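Local atomic coordinates of neural-cadherin (Drosophila melanogaster, PDB entry 3UBF), a protein that mediates calcium-dependent, preferentially homophilic adhesion between cells through a chain of extracellular cadherin domains, three of which make up this fragment. Residues S22-E27 with G50-K55; N41-V46 with K56-E61; E66-F71 with I93-D98; V127-A132 with S160-T165. All blocks are in the same frame, centred on the assembly; numbering follows the deposited sequence.

Contact 1: residues S22-E27 with G50-K55; sequences SVFQLE and GAVRVK
F24 and V52 form the tightly packed part of this antiparallel pairing between edge strand 22-25 and strand 51-54. V52 stands over one face of the phenyl ring, CB 4.1 Å from the F24 ring centroid in a CH-pi contact offset toward the rim. Its CG2 branch reaches F24 CZ at 3.7 Å and also touches L26 CD1. F24 takes the crowded rotamer, CG between its backbone N and carbonyl carbon (chi1 67°), and its ring lies alongside V52, both side chains pointing the same way into the sandwich, where I9, V92 and I94 close in. V23 CG2 meets V54 CG2 at 3.6 Å farther along.

The backbone is less regular. V52 O accepts from V23 N (2.9 Å), whereas V52 N donates to F24 O (2.8 Å), so V23 and F24 together face one residue: a classic beta bulge. Past it, L26 N donates to G50 O.

The opposite face is looser: S22 and Q25 are exposed and R53 partly so, with A51 buried among them. S22 OG merely rests near R53 CG (3.5 Å), while the guanidinium turns to G20 O. The Q25 chain is bent at chi2 (65°), which swings CD back toward the neighbouring strand; NE2 lies against the G50-A51 peptide, 3.2 Å from G50 C, and donates to L26 O and N49 O. G50, with positive phi and no side chain, admits it closely. Burial of hydrocarbon therefore falls mainly on the F24 and V52 face, and the outer face relies on polar groups bonded chiefly to main-chain carbonyls.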
# COMPACT_ATOMS: atom_id res chain seq x y z
N SER A 22 30.38 13.61 7.34
CA SER A 22 31.38 13.18 6.38
C SER A 22 30.90 11.90 5.73
O SER A 22 30.81 10.87 6.40
CB SER A 22 32.73 12.95 7.05
OG SER A 22 33.43 14.16 7.16
N VAL A 23 30.58 11.97 4.45
CA VAL A 23 30.03 10.81 3.76
C VAL A 23 31.16 9.89 3.29
O VAL A 23 31.14 8.68 3.53
CB VAL A 23 29.11 11.22 2.59
CG1 VAL A 23 28.35 9.99 2.08
CG2 VAL A 23 28.11 12.28 3.05
N PHE A 24 32.14 10.47 2.62
CA PHE A 24 33.25 9.67 2.18
C PHE A 24 34.48 10.54 2.01
O PHE A 24 34.39 11.77 1.92
CB PHE A 24 32.92 8.88 0.89
CG PHE A 24 32.70 9.75 -0.32
CD1 PHE A 24 33.72 9.90 -1.27
CD2 PHE A 24 31.49 10.41 -0.52
CE1 PHE A 24 33.52 10.71 -2.40
CE2 PHE A 24 31.29 11.22 -1.63
CZ PHE A 24 32.30 11.37 -2.58
N GLN A 25 35.62 9.85 2.00
CA GLN A 25 36.93 10.44 1.85
C GLN A 25 37.36 10.30 0.38
O GLN A 25 37.44 9.19 -0.15
CB GLN A 25 37.89 9.69 2.78
CG GLN A 25 39.35 10.12 2.72
CD GLN A 25 39.52 11.52 3.18
OE1 GLN A 25 39.41 11.80 4.38
NE2 GLN A 25 39.77 12.44 2.25
N LEU A 26 37.62 11.43 -0.27
CA LEU A 26 38.27 11.42 -1.58
C LEU A 26 39.73 11.00 -1.41
O LEU A 26 40.41 11.45 -0.48
CB LEU A 26 38.20 12.80 -2.21
CG LEU A 26 36.87 13.17 -2.85
CD1 LEU A 26 36.80 14.66 -3.11
CD2 LEU A 26 36.67 12.37 -4.14
N GLU A 27 40.20 10.13 -2.30
CA GLU A 27 41.55 9.59 -2.20
C GLU A 27 42.55 10.56 -2.78
O GLU A 27 42.24 11.34 -3.69
CB GLU A 27 41.68 8.25 -2.91
CG GLU A 27 40.53 7.28 -2.69
CD GLU A 27 39.49 7.38 -3.78
OE1 GLU A 27 39.05 8.52 -4.08
OE2 GLU A 27 39.11 6.33 -4.33
N GLY A 50 39.91 16.39 1.61
CA GLY A 50 39.17 15.53 0.69
C GLY A 50 37.93 14.85 1.22
O GLY A 50 37.25 14.14 0.48
N ALA A 51 37.62 15.06 2.51
CA ALA A 51 36.36 14.56 3.05
C ALA A 51 35.19 15.29 2.40
O ALA A 51 35.17 16.52 2.38
CB ALA A 51 36.32 14.71 4.56
N VAL A 52 34.25 14.53 1.83
CA VAL A 52 33.03 15.11 1.25
C VAL A 52 31.89 15.17 2.28
O VAL A 52 31.46 14.15 2.81
CB VAL A 52 32.58 14.36 -0.02
CG1 VAL A 52 31.27 14.92 -0.54
CG2 VAL A 52 33.65 14.47 -1.11
N ARG A 53 31.41 16.37 2.58
CA ARG A 53 30.43 16.55 3.65
C ARG A 53 29.09 17.04 3.16
O ARG A 53 29.01 17.81 2.20
CB ARG A 53 30.97 17.49 4.73
CG ARG A 53 32.17 16.90 5.48
CD ARG A 53 32.81 17.89 6.40
NE ARG A 53 31.93 18.21 7.51
CZ ARG A 53 32.20 19.09 8.47
NH1 ARG A 53 33.36 19.76 8.45
NH2 ARG A 53 31.32 19.30 9.44
N VAL A 54 28.04 16.60 3.84
CA VAL A 54 26.67 17.04 3.56
C VAL A 54 26.54 18.52 3.88
O VAL A 54 26.81 18.95 5.01
CB VAL A 54 25.63 16.24 4.39
CG1 VAL A 54 24.22 16.61 4.00
CG2 VAL A 54 25.83 14.74 4.23
N LYS A 55 26.13 19.30 2.88
CA LYS A 55 25.84 20.72 3.05
C LYS A 55 24.37 20.86 3.40
O LYS A 55 24.01 21.04 4.56
CB LYS A 55 26.17 21.49 1.78
CG LYS A 55 26.30 22.99 1.98
CD LYS A 55 26.19 23.74 0.66
CE LYS A 55 27.52 24.40 0.29
NZ LYS A 55 27.36 25.35 -0.84

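Contact 2: residues N41-V46 with K56-E61; sequences NPWVTV and KKWDYE. With CA (calcium ion), chain T; ZN (zinc ion), chain H; ZN (zinc ion), chain B.
W43 is the residue most engaged with the 56-61 loop, and the residues before it set it in place. N41 OD1 accepts from W43 N, an Asx turn just ahead of strand 44-46. P42 follows with its carbonyl: P42 O takes a hydrogen bond from K56 N at 3.1 Å.

At W43 itself the contacts spread around the indole. K56, bent at chi3 (62°), brings CE over the face of the six-membered ring, 3.9 Å from its centroid, with NZ beyond it in an off-centre cation-pi position. K57 O sits at the ring edge, 3.2 Å from CZ3. W43 O takes a second tryptophan: W58 NE1 donates to it at 3.0 Å, the oxygen lying in the W58 ring plane although the donor stands above the carbonyl plane. V44 then sets CG1 against W58 CZ2 at that same indole's edge.

The loop continues into the acidic DYE sequence, the counterpart of the cadherin DRE motif. D59 OD2 binds a zinc ion at 2.1 Å together with D138, while E61 OE1 binds calcium at 2.3 Å, alongside E13 and D138, and E61 OE2 a second zinc. D59 OD1 and E61 OE1 approach without a hydrogen bond, a crowding of carboxylates that the bound cations probably neutralise.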
# COMPACT_ATOMS: atom_id res chain seq x y z
N ASN A 41 28.28 23.52 -4.52
CA ASN A 41 27.23 22.56 -4.76
C ASN A 41 26.26 22.64 -3.59
O ASN A 41 26.69 22.81 -2.45
CB ASN A 41 27.85 21.17 -4.89
CG ASN A 41 26.83 20.09 -5.10
OD1 ASN A 41 26.15 19.69 -4.17
ND2 ASN A 41 26.73 19.61 -6.33
N PRO A 42 24.95 22.54 -3.86
CA PRO A 42 24.01 22.74 -2.76
C PRO A 42 24.06 21.59 -1.75
O PRO A 42 23.74 21.77 -0.58
CB PRO A 42 22.64 22.79 -3.46
CG PRO A 42 22.93 22.98 -4.91
CD PRO A 42 24.25 22.31 -5.13
N TRP A 43 24.52 20.43 -2.21
CA TRP A 43 24.39 19.21 -1.44
C TRP A 43 25.65 18.81 -0.69
O TRP A 43 25.58 18.08 0.29
CB TRP A 43 23.90 18.07 -2.34
CG TRP A 43 22.65 18.45 -3.10
CD1 TRP A 43 22.55 18.73 -4.43
CD2 TRP A 43 21.34 18.63 -2.55
NE1 TRP A 43 21.26 19.06 -4.75
CE2 TRP A 43 20.49 19.00 -3.62
CE3 TRP A 43 20.79 18.49 -1.26
CZ2 TRP A 43 19.13 19.24 -3.44
CZ3 TRP A 43 19.43 18.73 -1.09
CH2 TRP A 43 18.62 19.10 -2.17
N VAL A 44 26.81 19.28 -1.15
CA VAL A 44 28.07 18.85 -0.58
C VAL A 44 29.07 19.98 -0.49
O VAL A 44 29.13 20.83 -1.38
CB VAL A 44 28.73 17.67 -1.37
CG1 VAL A 44 27.95 16.36 -1.21
CG2 VAL A 44 28.91 18.01 -2.84
N THR A 45 29.83 20.01 0.61
CA THR A 45 31.07 20.78 0.68
C THR A 45 32.20 19.78 0.63
O THR A 45 32.01 18.60 0.95
CB THR A 45 31.22 21.59 1.99
OG1 THR A 45 31.13 20.72 3.12
CG2 THR A 45 30.15 22.66 2.10
N VAL A 46 33.38 20.24 0.22
CA VAL A 46 34.57 19.38 0.21
C VAL A 46 35.60 20.00 1.14
O VAL A 46 35.95 21.16 0.98
CB VAL A 46 35.15 19.23 -1.20
CG1 VAL A 46 36.53 18.63 -1.14
CG2 VAL A 46 34.24 18.35 -2.04
N LYS A 56 23.51 20.75 2.39
CA LYS A 56 22.07 20.67 2.63
C LYS A 56 21.71 19.18 2.72
O LYS A 56 22.19 18.37 1.93
CB LYS A 56 21.26 21.38 1.53
CG LYS A 56 19.74 21.32 1.67
CD LYS A 56 19.02 22.42 0.88
CE LYS A 56 19.28 22.32 -0.63
NZ LYS A 56 18.50 23.32 -1.43
N LYS A 57 20.89 18.84 3.71
CA LYS A 57 20.28 17.51 3.88
C LYS A 57 19.79 16.97 2.53
O LYS A 57 18.93 17.57 1.88
CB LYS A 57 19.15 17.60 4.92
CG LYS A 57 18.15 16.44 4.95
CD LYS A 57 17.39 16.40 6.28
CE LYS A 57 16.41 15.22 6.34
NZ LYS A 57 16.02 14.91 7.76
N TRP A 58 20.35 15.84 2.11
CA TRP A 58 20.04 15.26 0.81
C TRP A 58 18.55 14.98 0.61
O TRP A 58 17.88 14.43 1.48
CB TRP A 58 20.84 13.98 0.60
CG TRP A 58 22.30 14.27 0.45
CD1 TRP A 58 22.90 15.50 0.52
CD2 TRP A 58 23.34 13.32 0.23
NE1 TRP A 58 24.25 15.36 0.35
CE2 TRP A 58 24.55 14.04 0.18
CE3 TRP A 58 23.37 11.93 0.08
CZ2 TRP A 58 25.78 13.41 -0.02
CZ3 TRP A 58 24.60 11.31 -0.12
CH2 TRP A 58 25.79 12.05 -0.18
N ASP A 59 18.05 15.39 -0.55
CA ASP A 59 16.67 15.19 -0.92
C ASP A 59 16.63 14.77 -2.39
O ASP A 59 16.80 15.58 -3.30
CB ASP A 59 15.88 16.46 -0.66
CG ASP A 59 14.40 16.29 -0.89
OD1 ASP A 59 13.95 15.19 -1.30
OD2 ASP A 59 13.67 17.28 -0.67
N TYR A 60 16.46 13.47 -2.59
CA TYR A 60 16.48 12.82 -3.89
C TYR A 60 15.54 13.48 -4.90
O TYR A 60 15.90 13.67 -6.07
CB TYR A 60 16.11 11.35 -3.70
CG TYR A 60 15.99 10.54 -4.96
CD1 TYR A 60 17.08 9.85 -5.47
CD2 TYR A 60 14.76 10.43 -5.62
CE1 TYR A 60 16.96 9.08 -6.60
CE2 TYR A 60 14.64 9.66 -6.76
CZ TYR A 60 15.75 8.99 -7.25
OH TYR A 60 15.63 8.24 -8.39
N GLU A 61 14.34 13.82 -4.45
CA GLU A 61 13.32 14.46 -5.28
C GLU A 61 13.79 15.82 -5.78
O GLU A 61 13.39 16.24 -6.87
CB GLU A 61 12.01 14.62 -4.50
CG GLU A 61 11.23 13.32 -4.28
CD GLU A 61 11.86 12.37 -3.26
OE1 GLU A 61 12.91 12.69 -2.66
OE2 GLU A 61 11.30 11.29 -3.05
CA CA T . 12.96 12.54 -0.40
ZN ZN H . 11.66 16.66 -0.32
ZN ZN B . 11.88 9.87 -1.92
O HOH W 1 12.36 10.10 -0.44
O HOH W 2 11.50 16.23 1.74
O HOH W 3 11.23 17.15 -1.99
O HOH W 4 13.53 13.17 1.71

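Contact 3: residues E66-F71 with I93-D98; sequences EKTIDF and IILVKD. With ZN (zinc ion), chain B.
I69 and I94 face each other in an antiparallel hydrogen-bonded pair between strands 68-76 and 88-97. Their main chains exchange two bonds: I69 N to I94 O and I94 N to I69 O, each 2.9 Å. A third, V96 N to K67 O at 3.1 Å, is nearly straight (169°) and ties down the entry to the strand, where K67 adopts positive phi. T68 CA also approaches I94 O in a CA-H...O contact.

Hydrocarbon contacts fall on two faces. On the buried one, I69 and I94 lie side by side, and I69 CD1 packs on V96 CG2 at 3.8 Å. The I94 CD1 methyl abuts the edge of the F71 ring at CE1, also 3.8 Å. In F71, CG sits between the backbone N and the carbonyl carbon (chi1 60°). V44 of the facing sheet and the loop residues W43 and W58 pack on I69. This hairpin forms the centre of one sheet of the Greek-key cadherin domain, corresponding to its F and G strands, with strand 3-12 running parallel to 88-97 on the far side. On the outer face, T68 CG2 touches I93 CG2 at 3.7 Å, and L95 CD1 touches the same threonine methyl.

Among the polar groups, D70 aligns with I93, OD1 near CG1, while its OD2 forms a salt bridge with R91. K67 NZ turns back to Y60 O and L63 O. Beyond V96 the chain reaches D98, whose carboxylate grips a zinc ion unevenly, OD2 at 2.0 Å and OD1 at 2.6 Å; E61 and D136 bind the same ion.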
# COMPACT_ATOMS: atom_id res chain seq x y z
N GLU A 66 19.01 13.27 -13.27
CA GLU A 66 20.18 12.42 -13.23
C GLU A 66 20.25 11.67 -11.90
O GLU A 66 20.73 10.53 -11.84
CB GLU A 66 21.42 13.29 -13.44
CG GLU A 66 22.65 12.54 -13.96
CD GLU A 66 22.47 12.02 -15.38
OE1 GLU A 66 21.58 12.52 -16.10
OE2 GLU A 66 23.23 11.10 -15.78
N LYS A 67 19.78 12.33 -10.84
CA LYS A 67 19.75 11.77 -9.47
C LYS A 67 21.15 11.57 -8.91
O LYS A 67 21.47 10.57 -8.26
CB LYS A 67 18.89 10.50 -9.40
CG LYS A 67 17.44 10.74 -9.81
CD LYS A 67 16.81 11.86 -8.99
CE LYS A 67 15.46 12.27 -9.52
NZ LYS A 67 14.99 13.44 -8.74
N THR A 68 21.99 12.56 -9.17
CA THR A 68 23.37 12.50 -8.78
C THR A 68 23.77 13.81 -8.12
O THR A 68 23.25 14.87 -8.47
CB THR A 68 24.30 12.24 -9.99
OG1 THR A 68 24.11 13.27 -10.97
CG2 THR A 68 24.00 10.89 -10.63
N ILE A 69 24.66 13.72 -7.15
CA ILE A 69 25.35 14.90 -6.69
C ILE A 69 26.62 14.88 -7.52
O ILE A 69 27.49 14.01 -7.35
CB ILE A 69 25.58 14.89 -5.18
CG1 ILE A 69 24.22 15.04 -4.49
CG2 ILE A 69 26.47 16.05 -4.79
CD1 ILE A 69 24.16 14.53 -3.09
N ASP A 70 26.67 15.80 -8.48
CA ASP A 70 27.69 15.81 -9.52
C ASP A 70 28.51 17.08 -9.39
O ASP A 70 28.00 18.19 -9.56
CB ASP A 70 27.04 15.69 -10.91
CG ASP A 70 28.01 15.20 -11.99
OD1 ASP A 70 29.23 15.13 -11.72
OD2 ASP A 70 27.55 14.89 -13.12
N PHE A 71 29.79 16.93 -9.07
CA PHE A 71 30.66 18.07 -8.84
C PHE A 71 32.09 17.74 -9.19
O PHE A 71 32.45 16.58 -9.36
CB PHE A 71 30.55 18.55 -7.38
CG PHE A 71 30.95 17.51 -6.38
CD1 PHE A 71 30.08 16.49 -6.04
CD2 PHE A 71 32.20 17.56 -5.77
CE1 PHE A 71 30.45 15.51 -5.10
CE2 PHE A 71 32.58 16.59 -4.83
CZ PHE A 71 31.70 15.57 -4.49
N ILE A 93 30.78 11.87 -8.96
CA ILE A 93 29.37 11.57 -9.21
C ILE A 93 28.87 10.65 -8.12
O ILE A 93 29.20 9.46 -8.11
CB ILE A 93 29.13 10.89 -10.60
CG1 ILE A 93 29.88 11.63 -11.72
CG2 ILE A 93 27.64 10.82 -10.92
CD1 ILE A 93 29.68 11.01 -13.12
N ILE A 94 28.11 11.20 -7.18
CA ILE A 94 27.48 10.41 -6.15
C ILE A 94 26.10 10.04 -6.67
O ILE A 94 25.23 10.89 -6.75
CB ILE A 94 27.31 11.20 -4.83
CG1 ILE A 94 28.66 11.66 -4.28
CG2 ILE A 94 26.55 10.36 -3.79
CD1 ILE A 94 28.54 12.80 -3.27
N LEU A 95 25.92 8.78 -7.04
CA LEU A 95 24.58 8.30 -7.36
C LEU A 95 23.79 8.16 -6.07
O LEU A 95 24.20 7.42 -5.18
CB LEU A 95 24.65 6.95 -8.09
CG LEU A 95 23.28 6.42 -8.55
CD1 LEU A 95 22.67 7.31 -9.64
CD2 LEU A 95 23.37 4.96 -9.00
N VAL A 96 22.68 8.89 -5.95
CA VAL A 96 21.83 8.89 -4.75
C VAL A 96 20.63 7.96 -4.95
O VAL A 96 19.89 8.06 -5.93
CB VAL A 96 21.33 10.31 -4.38
CG1 VAL A 96 20.40 10.29 -3.15
CG2 VAL A 96 22.51 11.25 -4.15
N LYS A 97 20.46 7.04 -4.01
CA LYS A 97 19.37 6.09 -4.04
C LYS A 97 18.27 6.52 -3.07
O LYS A 97 18.53 6.76 -1.88
CB LYS A 97 19.87 4.68 -3.72
CG LYS A 97 19.85 3.69 -4.89
CD LYS A 97 20.45 4.24 -6.20
CE LYS A 97 20.36 3.21 -7.35
NZ LYS A 97 18.98 2.67 -7.62
N ASP A 98 17.06 6.66 -3.59
CA ASP A 98 15.89 6.93 -2.78
C ASP A 98 15.34 5.59 -2.30
O ASP A 98 14.62 4.91 -3.04
CB ASP A 98 14.85 7.67 -3.63
CG ASP A 98 13.78 8.33 -2.80
OD1 ASP A 98 13.83 8.23 -1.56
OD2 ASP A 98 12.87 8.94 -3.41
ZN ZN B . 11.88 9.87 -1.92
O HOH W 1 12.36 10.10 -0.44

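Contact 4: residues V127-A132 with S160-T165; sequences VFTLQA and SGVVRT
V127 and V163 meet through both backbone and side chain: V127 N donates to V163 O at 2.7 Å, and V127 CG2 lies 3.7 Å from V163 CG1. V163 N returns a bond to F128 O. With the chi1 of V127 at -61°, CG1 is anti to its carbonyl carbon and leans on T165 CG2 (3.8 Å). L130 sets CG beside V163 CG2 at 4.1 Å, and its backbone N donates to G161 O at 2.8 Å. On the other face T129 OG1 and CG2 both touch V162 CG2, loosely.

A second shell holds these groups. A water donates to both L130 O and S160 O, linking the strands where the pairing ends, while G161 turns the chain with a positive phi (83°). F154 covers V127, V163 and T165; V181 and L179 of the opposing sheet press on L130 and V163. N108 pins T129 O and Q131 N.

V127, with near-helical backbone angles, and extended F128 stand together opposite V163: a classic beta bulge, here between strands equivalent to B and E of the Greek-key cadherin sandwich.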
# COMPACT_ATOMS: atom_id res chain seq x y z
N VAL A 127 -19.29 8.49 -5.26
CA VAL A 127 -19.75 7.13 -5.02
C VAL A 127 -18.67 6.31 -4.32
O VAL A 127 -18.95 5.28 -3.72
CB VAL A 127 -20.15 6.42 -6.33
CG1 VAL A 127 -21.29 7.16 -7.00
CG2 VAL A 127 -18.95 6.32 -7.26
N PHE A 128 -17.43 6.78 -4.42
CA PHE A 128 -16.30 6.08 -3.78
C PHE A 128 -15.07 6.95 -3.86
O PHE A 128 -14.91 7.74 -4.79
CB PHE A 128 -16.15 4.88 -4.72
CG PHE A 128 -15.20 3.83 -4.20
CD1 PHE A 128 -15.63 2.87 -3.28
CD2 PHE A 128 -13.90 3.77 -4.66
CE1 PHE A 128 -14.77 1.89 -2.81
CE2 PHE A 128 -13.04 2.79 -4.21
CZ PHE A 128 -13.47 1.85 -3.28
N THR A 129 -14.18 6.77 -2.89
CA THR A 129 -12.95 7.53 -2.80
C THR A 129 -11.78 6.57 -2.90
O THR A 129 -11.51 5.81 -1.96
CB THR A 129 -12.89 8.29 -1.46
OG1 THR A 129 -14.06 9.11 -1.32
CG2 THR A 129 -11.66 9.18 -1.38
N LEU A 130 -11.10 6.60 -4.04
CA LEU A 130 -9.86 5.87 -4.19
C LEU A 130 -8.83 6.41 -3.22
O LEU A 130 -8.69 7.63 -3.09
CB LEU A 130 -9.32 6.01 -5.62
CG LEU A 130 -10.27 5.58 -6.74
CD1 LEU A 130 -9.66 6.01 -8.05
CD2 LEU A 130 -10.54 4.06 -6.70
N GLN A 131 -8.15 5.51 -2.51
CA GLN A 131 -7.07 5.90 -1.60
C GLN A 131 -5.90 4.98 -1.80
O GLN A 131 -5.98 3.80 -1.49
CB GLN A 131 -7.51 5.85 -0.14
CG GLN A 131 -8.62 6.84 0.22
CD GLN A 131 -9.46 6.38 1.41
OE1 GLN A 131 -8.93 6.17 2.51
NE2 GLN A 131 -10.77 6.19 1.18
N ALA A 132 -4.83 5.53 -2.36
CA ALA A 132 -3.56 4.82 -2.44
C ALA A 132 -2.57 5.45 -1.47
O ALA A 132 -2.70 6.62 -1.09
CB ALA A 132 -3.04 4.87 -3.85
N SER A 160 -8.15 14.05 -5.24
CA SER A 160 -8.78 13.47 -4.06
C SER A 160 -9.02 11.98 -4.17
O SER A 160 -9.16 11.28 -3.16
CB SER A 160 -10.09 14.18 -3.77
OG SER A 160 -10.97 14.07 -4.87
N GLY A 161 -9.10 11.50 -5.41
CA GLY A 161 -9.45 10.09 -5.67
C GLY A 161 -10.95 9.85 -5.68
O GLY A 161 -11.40 8.72 -5.92
N VAL A 162 -11.74 10.90 -5.43
CA VAL A 162 -13.19 10.76 -5.36
C VAL A 162 -13.74 10.41 -6.74
O VAL A 162 -13.38 11.03 -7.75
CB VAL A 162 -13.85 12.04 -4.78
CG1 VAL A 162 -15.34 11.90 -4.74
CG2 VAL A 162 -13.33 12.33 -3.36
N VAL A 163 -14.59 9.38 -6.78
CA VAL A 163 -15.25 8.97 -8.01
C VAL A 163 -16.65 9.55 -7.96
O VAL A 163 -17.39 9.32 -7.00
CB VAL A 163 -15.32 7.42 -8.12
CG1 VAL A 163 -15.98 7.01 -9.43
CG2 VAL A 163 -13.91 6.82 -8.03
N ARG A 164 -16.99 10.30 -9.01
CA ARG A 164 -18.24 11.06 -9.05
C ARG A 164 -19.06 10.76 -10.31
O ARG A 164 -18.50 10.61 -11.40
CB ARG A 164 -17.94 12.56 -9.01
CG ARG A 164 -17.46 13.06 -7.68
CD ARG A 164 -17.26 14.56 -7.74
NE ARG A 164 -16.87 15.14 -6.45
CZ ARG A 164 -15.63 15.48 -6.11
NH1 ARG A 164 -14.61 15.29 -6.95
NH2 ARG A 164 -15.40 16.00 -4.92
N THR A 165 -20.39 10.68 -10.15
CA THR A 165 -21.27 10.42 -11.26
C THR A 165 -21.25 11.59 -12.22
O THR A 165 -21.09 12.75 -11.80
CB THR A 165 -22.74 10.25 -10.78
OG1 THR A 165 -23.20 11.43 -10.13
CG2 THR A 165 -22.86 9.09 -9.83
O HOH W 5 -7.67 9.28 -1.48

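Overall arrangement
Contacts 1, 2 and 3 belong to one cadherin domain, and contact 4 to the next. Contacts 1 and 2 share a sheet, strands 51-54 and 44-46 being neighbours, with centres 12 Å apart. Contact 3 lies in the facing sheet, meeting contact 1 where F24 CE2 comes 3.6 Å from I94 CD1. Contacts 2 and 3, centred 10 Å apart, converge on the metal-bound boundary: E61 OE2 and D98 OD2, 2.9 Å apart, bind one zinc ion. Contact 4 is centred 37 Å from contact 3 and 47 Å from contact 1; it repeats the bulged strand pairing of contact 1 beyond that linker, whose ions are also bound by E13, D136 and D138.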